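Local coordinates for protein ASCH domain (Vibrio cholerae TMA 21, PDB 3S9X) that is of unknown function but carries an ASCH domain of the PUA clan, whose members include RNA-binding domains, so a role with RNA is possible though undemonstrated, at residues A39-A44 against N84-P89; S59-Y64 against V150-K155; L72-G77 against T96-C101. All coordinates share one frame; numbering follows the deposited sequence. Where two conformers were deposited one is given.

Contact 1. Residues A39-A44 against N84-P89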
# COMPACT_ATOMS: atom_id res chain seq x y z
N ALA A 39 4.38 -4.11 9.12
CA ALA A 39 4.54 -5.46 9.67
C ALA A 39 4.45 -5.49 11.18
O ALA A 39 4.76 -6.50 11.78
CB ALA A 39 5.89 -6.08 9.18
N ASP A 40 4.00 -4.40 11.78
CA ASP A 40 3.80 -4.38 13.24
C ASP A 40 2.59 -3.55 13.58
O ASP A 40 2.19 -2.72 12.78
CB ASP A 40 5.06 -3.88 13.98
CG ASP A 40 5.37 -2.41 13.71
OD1 ASP A 40 6.11 -2.06 12.72
OD2 ASP A 40 4.81 -1.54 14.36
N GLU A 41 2.00 -3.79 14.73
CA GLU A 41 0.77 -3.16 15.13
C GLU A 41 0.86 -1.64 15.21
O GLU A 41 -0.01 -0.93 14.72
CB GLU A 41 0.33 -3.78 16.47
CG GLU A 41 -0.92 -3.16 17.05
CD GLU A 41 -1.44 -3.91 18.25
OE1 GLU A 41 -0.64 -4.59 18.94
OE2 GLU A 41 -2.59 -3.75 18.62
N TYR A 42 1.91 -1.14 15.84
CA TYR A 42 2.02 0.26 16.06
C TYR A 42 2.02 0.98 14.72
O TYR A 42 1.28 1.94 14.51
CB TYR A 42 3.34 0.55 16.81
CG TYR A 42 3.70 1.98 16.80
CD1 TYR A 42 3.14 2.85 17.68
CD2 TYR A 42 4.54 2.47 15.81
CE1 TYR A 42 3.43 4.26 17.58
CE2 TYR A 42 4.82 3.78 15.71
CZ TYR A 42 4.29 4.66 16.56
OH TYR A 42 4.57 6.01 16.36
N ASN A 43 2.89 0.54 13.80
CA ASN A 43 2.99 1.21 12.49
C ASN A 43 1.74 0.92 11.62
O ASN A 43 1.32 1.82 10.92
CB ASN A 43 4.25 0.83 11.75
CG ASN A 43 5.48 1.49 12.37
OD1 ASN A 43 6.38 0.80 12.86
ND2 ASN A 43 5.49 2.74 12.35
N ALA A 44 1.14 -0.28 11.72
CA ALA A 44 -0.08 -0.57 10.93
C ALA A 44 -1.17 0.43 11.27
O ALA A 44 -1.85 0.97 10.44
CB ALA A 44 -0.56 -1.97 11.15
N ASN A 84 -6.89 -1.65 10.08
CA ASN A 84 -5.92 -1.62 11.11
C ASN A 84 -5.36 -3.01 11.36
O ASN A 84 -5.64 -3.96 10.65
CB ASN A 84 -6.46 -0.91 12.36
CG ASN A 84 -7.49 -1.71 13.13
OD1 ASN A 84 -7.73 -2.89 12.84
ND2 ASN A 84 -8.15 -1.02 14.07
N TRP A 85 -4.47 -3.13 12.35
CA TRP A 85 -3.82 -4.39 12.64
C TRP A 85 -4.79 -5.53 12.86
O TRP A 85 -4.46 -6.67 12.51
CB TRP A 85 -2.91 -4.18 13.87
CG TRP A 85 -2.13 -5.36 14.35
CD1 TRP A 85 -2.37 -6.08 15.46
CD2 TRP A 85 -0.97 -5.95 13.75
NE1 TRP A 85 -1.39 -7.06 15.65
CE2 TRP A 85 -0.52 -6.97 14.60
CE3 TRP A 85 -0.23 -5.67 12.57
CZ2 TRP A 85 0.58 -7.74 14.32
CZ3 TRP A 85 0.92 -6.45 12.33
CH2 TRP A 85 1.32 -7.43 13.23
N ASP A 86 -5.89 -5.19 13.50
CA ASP A 86 -6.92 -6.11 13.86
C ASP A 86 -8.04 -6.34 12.84
O ASP A 86 -9.01 -7.01 13.16
CB ASP A 86 -7.46 -5.70 15.22
CG ASP A 86 -6.48 -6.14 16.33
OD1 ASP A 86 -6.31 -7.40 16.49
OD2 ASP A 86 -6.02 -5.28 17.08
N GLY A 87 -7.77 -5.84 11.65
CA GLY A 87 -8.69 -6.08 10.55
C GLY A 87 -9.91 -5.18 10.48
O GLY A 87 -10.80 -5.43 9.66
N LYS A 88 -10.05 -4.22 11.36
CA LYS A 88 -11.12 -3.27 11.31
C LYS A 88 -10.93 -2.37 10.11
O LYS A 88 -9.90 -1.75 9.99
CB LYS A 88 -11.21 -2.43 12.58
CG LYS A 88 -12.40 -1.49 12.55
CD LYS A 88 -12.40 -0.55 13.79
CE LYS A 88 -13.49 0.52 13.75
NZ LYS A 88 -14.84 -0.08 13.33
N PRO A 89 -11.91 -2.27 9.22
CA PRO A 89 -11.76 -1.31 8.06
C PRO A 89 -11.64 0.13 8.55
O PRO A 89 -12.49 0.54 9.38
CB PRO A 89 -13.00 -1.57 7.24
CG PRO A 89 -13.40 -3.01 7.57
CD PRO A 89 -13.11 -3.11 9.09
O HOH W 1 -4.58 -3.09 16.92
O HOH W 2 -5.46 -4.94 19.68

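Contact 2. Residues S59-Y64 against V150-K155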
# COMPACT_ATOMS: atom_id res chain seq x y z
N SER A 59 3.19 4.36 -1.19
CA SER A 59 3.89 3.25 -0.57
C SER A 59 4.83 2.62 -1.56
O SER A 59 4.74 2.92 -2.74
CB SER A 59 2.91 2.25 -0.05
OG SER A 59 2.23 1.55 -1.06
N CYS A 60 5.71 1.73 -1.10
CA CYS A 60 6.59 1.06 -2.01
C CYS A 60 6.88 -0.39 -1.51
O CYS A 60 6.53 -0.78 -0.38
CB CYS A 60 7.92 1.81 -2.13
SG CYS A 60 8.95 1.88 -0.71
N SER A 61 7.43 -1.17 -2.42
CA SER A 61 7.80 -2.54 -2.17
C SER A 61 8.95 -2.96 -3.08
O SER A 61 9.21 -2.32 -4.09
CB SER A 61 6.60 -3.42 -2.44
OG SER A 61 6.10 -3.38 -3.75
N LEU A 62 9.64 -4.04 -2.73
CA LEU A 62 10.70 -4.56 -3.57
C LEU A 62 10.18 -5.12 -4.86
O LEU A 62 9.29 -5.94 -4.90
CB LEU A 62 11.51 -5.63 -2.87
CG LEU A 62 12.24 -5.25 -1.56
CD1 LEU A 62 12.78 -6.53 -0.90
CD2 LEU A 62 13.38 -4.28 -1.87
N GLU A 63 10.77 -4.67 -5.96
CA GLU A 63 10.36 -5.20 -7.27
C GLU A 63 10.61 -6.71 -7.43
O GLU A 63 9.89 -7.39 -8.15
CB GLU A 63 11.09 -4.44 -8.35
CG GLU A 63 10.46 -4.67 -9.71
CD GLU A 63 11.03 -5.79 -10.48
OE1 GLU A 63 12.15 -6.25 -10.19
OE2 GLU A 63 10.31 -6.22 -11.40
N TYR A 64 11.57 -7.23 -6.68
CA TYR A 64 11.93 -8.62 -6.65
C TYR A 64 10.70 -9.50 -6.46
O TYR A 64 10.59 -10.59 -7.05
CB TYR A 64 12.91 -8.88 -5.52
CG TYR A 64 13.55 -10.26 -5.54
CD1 TYR A 64 14.77 -10.46 -6.20
CD2 TYR A 64 12.99 -11.32 -4.90
CE1 TYR A 64 15.38 -11.67 -6.21
CE2 TYR A 64 13.63 -12.55 -4.86
CZ TYR A 64 14.84 -12.70 -5.52
OH TYR A 64 15.47 -13.93 -5.53
N VAL A 150 8.99 -0.87 -6.49
CA VAL A 150 7.75 -0.46 -7.12
C VAL A 150 7.08 0.58 -6.25
O VAL A 150 6.82 0.33 -5.06
CB VAL A 150 6.81 -1.66 -7.43
CG1 VAL A 150 5.43 -1.21 -7.94
CG2 VAL A 150 7.49 -2.66 -8.39
N LEU A 151 6.85 1.75 -6.84
CA LEU A 151 6.23 2.91 -6.15
C LEU A 151 4.77 2.93 -6.52
O LEU A 151 4.41 2.87 -7.72
CB LEU A 151 6.86 4.19 -6.65
CG LEU A 151 8.42 4.26 -6.56
CD1 LEU A 151 8.84 5.70 -6.93
CD2 LEU A 151 9.04 3.85 -5.23
N GLU A 152 3.90 3.06 -5.51
CA GLU A 152 2.45 3.21 -5.73
C GLU A 152 1.98 4.52 -5.10
O GLU A 152 2.41 4.88 -3.99
CB GLU A 152 1.68 2.08 -5.07
CG GLU A 152 2.00 0.75 -5.63
CD GLU A 152 1.43 -0.42 -4.77
OE1 GLU A 152 0.24 -0.35 -4.47
OE2 GLU A 152 2.20 -1.37 -4.55
N HIS A 153 1.19 5.29 -5.85
CA HIS A 153 0.48 6.42 -5.29
C HIS A 153 -1.00 6.07 -5.23
O HIS A 153 -1.50 5.30 -6.08
CB HIS A 153 0.71 7.67 -6.10
CG HIS A 153 2.08 8.25 -5.98
ND1 HIS A 153 3.18 7.73 -6.59
CD2 HIS A 153 2.49 9.35 -5.33
CE1 HIS A 153 4.23 8.50 -6.31
NE2 HIS A 153 3.85 9.45 -5.50
N PHE A 154 -1.73 6.66 -4.30
CA PHE A 154 -3.11 6.31 -4.10
C PHE A 154 -3.87 7.49 -3.42
O PHE A 154 -3.24 8.41 -2.90
CB PHE A 154 -3.28 4.98 -3.34
CG PHE A 154 -2.51 4.95 -2.05
CD1 PHE A 154 -2.89 5.67 -0.94
CD2 PHE A 154 -1.34 4.18 -1.96
CE1 PHE A 154 -2.14 5.55 0.26
CE2 PHE A 154 -0.61 4.11 -0.81
CZ PHE A 154 -1.04 4.78 0.32
N LYS A 155 -5.19 7.35 -3.43
CA LYS A 155 -6.07 8.34 -2.85
C LYS A 155 -7.16 7.65 -2.07
O LYS A 155 -7.61 6.58 -2.47
CB LYS A 155 -6.66 9.24 -3.90
CG LYS A 155 -7.61 8.58 -4.84
CD LYS A 155 -8.18 9.44 -5.97
CE LYS A 155 -9.09 8.69 -6.91
NZ LYS A 155 -9.58 9.56 -8.03
O HOH W 3 3.49 -0.93 -1.50
O HOH W 4 -0.34 0.63 -1.85
O HOH W 5 4.65 -1.17 -4.12

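Contact 3. Residues L72-G77 against T96-C101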
# COMPACT_ATOMS: atom_id res chain seq x y z
N LEU A 72 1.65 -10.54 -8.50
CA LEU A 72 1.07 -9.66 -9.50
C LEU A 72 1.38 -8.19 -9.21
O LEU A 72 1.27 -7.71 -8.06
CB LEU A 72 -0.47 -9.83 -9.59
CG LEU A 72 -1.04 -11.20 -9.93
CD1 LEU A 72 -2.56 -11.23 -10.26
CD2 LEU A 72 -0.20 -11.82 -11.09
N MSE A 73 1.79 -7.48 -10.26
CA MSE A 73 2.03 -6.05 -10.07
C MSE A 73 0.78 -5.30 -9.63
O MSE A 73 -0.34 -5.60 -10.05
CB MSE A 73 2.54 -5.40 -11.36
CG MSE A 73 4.02 -5.73 -11.60
SE MSE A 73 5.19 -4.67 -10.66
CE MSE A 73 4.89 -3.01 -11.58
N PRO A 74 0.98 -4.28 -8.79
CA PRO A 74 -0.13 -3.37 -8.50
C PRO A 74 -0.61 -2.67 -9.77
O PRO A 74 0.20 -2.40 -10.65
CB PRO A 74 0.46 -2.41 -7.50
CG PRO A 74 1.81 -2.33 -7.83
CD PRO A 74 2.22 -3.80 -8.21
N GLN A 75 -1.91 -2.39 -9.83
CA GLN A 75 -2.54 -1.79 -10.98
C GLN A 75 -3.25 -0.50 -10.60
O GLN A 75 -3.95 -0.42 -9.59
CB GLN A 75 -3.73 -2.68 -11.50
CG GLN A 75 -3.48 -3.76 -12.30
CD GLN A 75 -4.67 -4.70 -12.42
OE1 GLN A 75 -5.92 -4.33 -12.46
NE2 GLN A 75 -4.32 -5.97 -12.54
N VAL A 76 -3.12 0.50 -11.46
CA VAL A 76 -3.96 1.66 -11.42
C VAL A 76 -5.42 1.25 -11.35
O VAL A 76 -5.84 0.35 -12.09
CB VAL A 76 -3.64 2.66 -12.55
CG1 VAL A 76 -4.62 3.77 -12.65
CG2 VAL A 76 -2.19 3.20 -12.40
N GLY A 77 -6.18 1.89 -10.46
CA GLY A 77 -7.60 1.62 -10.32
C GLY A 77 -7.94 0.52 -9.30
O GLY A 77 -9.13 0.31 -8.94
N THR A 96 -3.54 5.24 -7.99
CA THR A 96 -3.57 6.26 -9.01
C THR A 96 -2.34 6.24 -9.95
O THR A 96 -2.46 6.66 -11.08
CB THR A 96 -3.74 7.69 -8.42
OG1 THR A 96 -2.65 7.87 -7.56
CG2 THR A 96 -5.10 7.83 -7.65
N SER A 97 -1.24 5.62 -9.53
CA SER A 97 -0.06 5.48 -10.37
C SER A 97 0.85 4.43 -9.84
O SER A 97 0.87 4.15 -8.64
CB SER A 97 0.71 6.79 -10.50
OG SER A 97 1.35 7.18 -9.34
N VAL A 98 1.62 3.83 -10.73
CA VAL A 98 2.61 2.77 -10.43
C VAL A 98 3.86 3.04 -11.27
O VAL A 98 3.77 3.39 -12.46
CB VAL A 98 2.06 1.39 -10.73
CG1 VAL A 98 3.10 0.30 -10.45
CG2 VAL A 98 0.83 1.11 -9.94
N SER A 99 5.02 3.02 -10.63
CA SER A 99 6.29 3.19 -11.36
C SER A 99 7.41 2.52 -10.57
O SER A 99 7.13 1.89 -9.55
CB SER A 99 6.60 4.69 -11.53
OG SER A 99 7.00 5.27 -10.30
N LYS A 100 8.62 2.59 -11.13
CA LYS A 100 9.79 1.98 -10.46
C LYS A 100 10.93 2.96 -10.24
O LYS A 100 11.11 3.87 -11.06
CB LYS A 100 10.34 0.79 -11.26
CG LYS A 100 9.32 -0.28 -11.54
CD LYS A 100 9.87 -1.43 -12.31
CE LYS A 100 8.85 -2.45 -12.66
NZ LYS A 100 7.92 -2.01 -13.76
N CYS A 101 11.67 2.75 -9.16
CA CYS A 101 12.94 3.50 -8.97
C CYS A 101 13.80 2.74 -8.03
O CYS A 101 13.33 1.90 -7.29
CB CYS A 101 12.83 4.95 -8.40
SG CYS A 101 12.46 4.98 -6.58

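Contact 1. Residues A39-A44 against N84-P89
Trp85 and Glu41 carry this contact, in which the turn of the beta hairpin formed by strands 79-83 and 89-102 meets the start of helix 41-52. The turn opens with Asn84, whose side chain organises its own segment: OD1 accepts from Lys88 N at 3.1 Å, from above the amide plane, and more weakly from Asp86 N. Trp85 follows, with CG anti to its backbone N (chi1 -179°). Its indole packs against the first turn of helix 41-52, one face toward Glu41 CA and Asp40 C. Glu41 CB stands 3.5 Å from the centroid of the five-membered ring and 5° off its normal, which defines a CH-pi contact over the face. Asp40, the N-cap of the helix, accepts from Asn43 N through OD2, and its C lies 3.6 Å from Trp85 CZ3, while Ala44 CB approaches CE3 obliquely at 4.0 Å. The extended Glu41 chain crosses the indole at about a right angle, its carboxylate plane only 20° from that of the ring. Outside the contact, Asn45 OD1 accepts the backbone N-H of Trp85, and the ring of Tyr36 meets the indole. Next, Asp86 brings a second carboxylate, its OD2 4.1 Å from Glu41 OE2. A water 2.7 Å from Glu41 OE2 and 2.6 Å from Asp86 OD2 bridges the like charges, and another links the same oxygens more loosely. Acceptors around these waters outnumber their protons, so not every bond can exist at once. Gly87 N then bonds back to Asn84 O, closing a type I beta turn. With no direct hydrogen bond between the segments, the chemistry implies a junction held by dispersion and CH-pi packing on one indole, beside two carboxylates whose repulsion is probably eased by water and might slightly raise their pKa values.

Contact 2. Residues S59-Y64 against V150-K155
Ser59 and Ser61 hold OG between the backbone N and the carbonyl carbon (chi1 70° and 61°), and Glu152, with CG anti to its carbonyl carbon (chi1 -63°), projects from the same sheet face, where waters join the three side chains. One water lies 2.8 Å from Ser59 OG and donates to Glu152 OE1 at 2.9 Å. Another binds Ser61 OG and donates to Val150 O and Glu152 OE2; Ser61 OG is also hydrogen-bonded to Tyr66 OH. Ser59 OG further lies in plane at the edge of the Phe154 ring, 3.8 Å from CE2. The backbone explains this alignment: strand 58-62, an outermost strand of the mixed five-stranded sheet of this PUA-clan domain, runs antiparallel to strand 148-158. Ser59 with Glu152 and Ser61 with Val150 are hydrogen-bonded pairs, each closed by two bonds, among them Glu152 N to Ser59 O at 2.9 Å. Between them Cys60 and Leu151 form a non-hydrogen-bonded pair, Cys60 CA making a C-H...O contact with Val150 O at 3.1 Å. On the face that carries Cys60 and Leu151, opposite the serines and Glu152, Cys60 CB touches Leu151 CD2 at 3.9 Å, and Trp124 and His128 of helix 121-139 pack against Cys60. Glu63 CG lies 3.8 Å from Val150 CG2.

Contact 3. Residues L72-G77 against T96-C101
Val98 is the hub of the closely packed part of this contact, its two methyl groups both engaged by Pro74. CG1 meets the proline ring at CG, 3.9 Å away, and CG2 lies 3.6 Å from the carbonyl oxygen Pro74 O. Selenomethionine at Met73 reaches the same CG1: its chain turns at chi2 (-81°) and again at chi3 (-69°), the second turn setting the terminal CE 3.9 Å from Val98 CG1. The valine is thus met by two successive residues of the loop between helix 64-67 and strand 79-83, while Val150 of strand 148-158 also touches it. Tyr66 packs on Met73 and Pro74, tying the loop to helix 64-67.

The two ends of the contact lie nearer to solvent, with Val76, Thr96 and Lys100 all exposed. At one, Val76 CG2 still sits close to strand backbone, 3.7 Å from Thr96 O, but its approach to Val98 CG2 is a longer 4.4 Å. Two residues, Thr96 and Ser97, stand opposite the single His153 of strand 148-158, as a classic beta bulge requires, and their own CB atoms point away from the loop. The other end is the loose one: Lys100 NZ makes a van der Waals contact with Met73 CE at 3.9 Å, and Lys100 also touches Glu63.

No hydrogen bond crosses between the segments, although Gly77, just past Val76, is bonded through its backbone to Ile95. Within the contact the loop is therefore held to the strand by van der Waals packing of methyl and ring carbons, with no directional polar link fixing it across Val98.

All three contacts lie within one ASCH domain and join distant parts of the chain around its mixed sheet. Contacts 2 and 3 are neighbours, centres about 7 Å apart: strands 148-158 and 89-102 lie side by side, and backbone pairs such as Leu151 with Ser99 join them. Along the chain contact 3 is nested inside the loop closed by contact 2. Contact 1 stands apart, its centre about 19 Å from that of contact 2 and 23 Å from that of contact 3, on the opposite side of the chain's centre from the latter. Its segments alternate with those of both others, so early and late parts of the domain are interlocked in one compact unit.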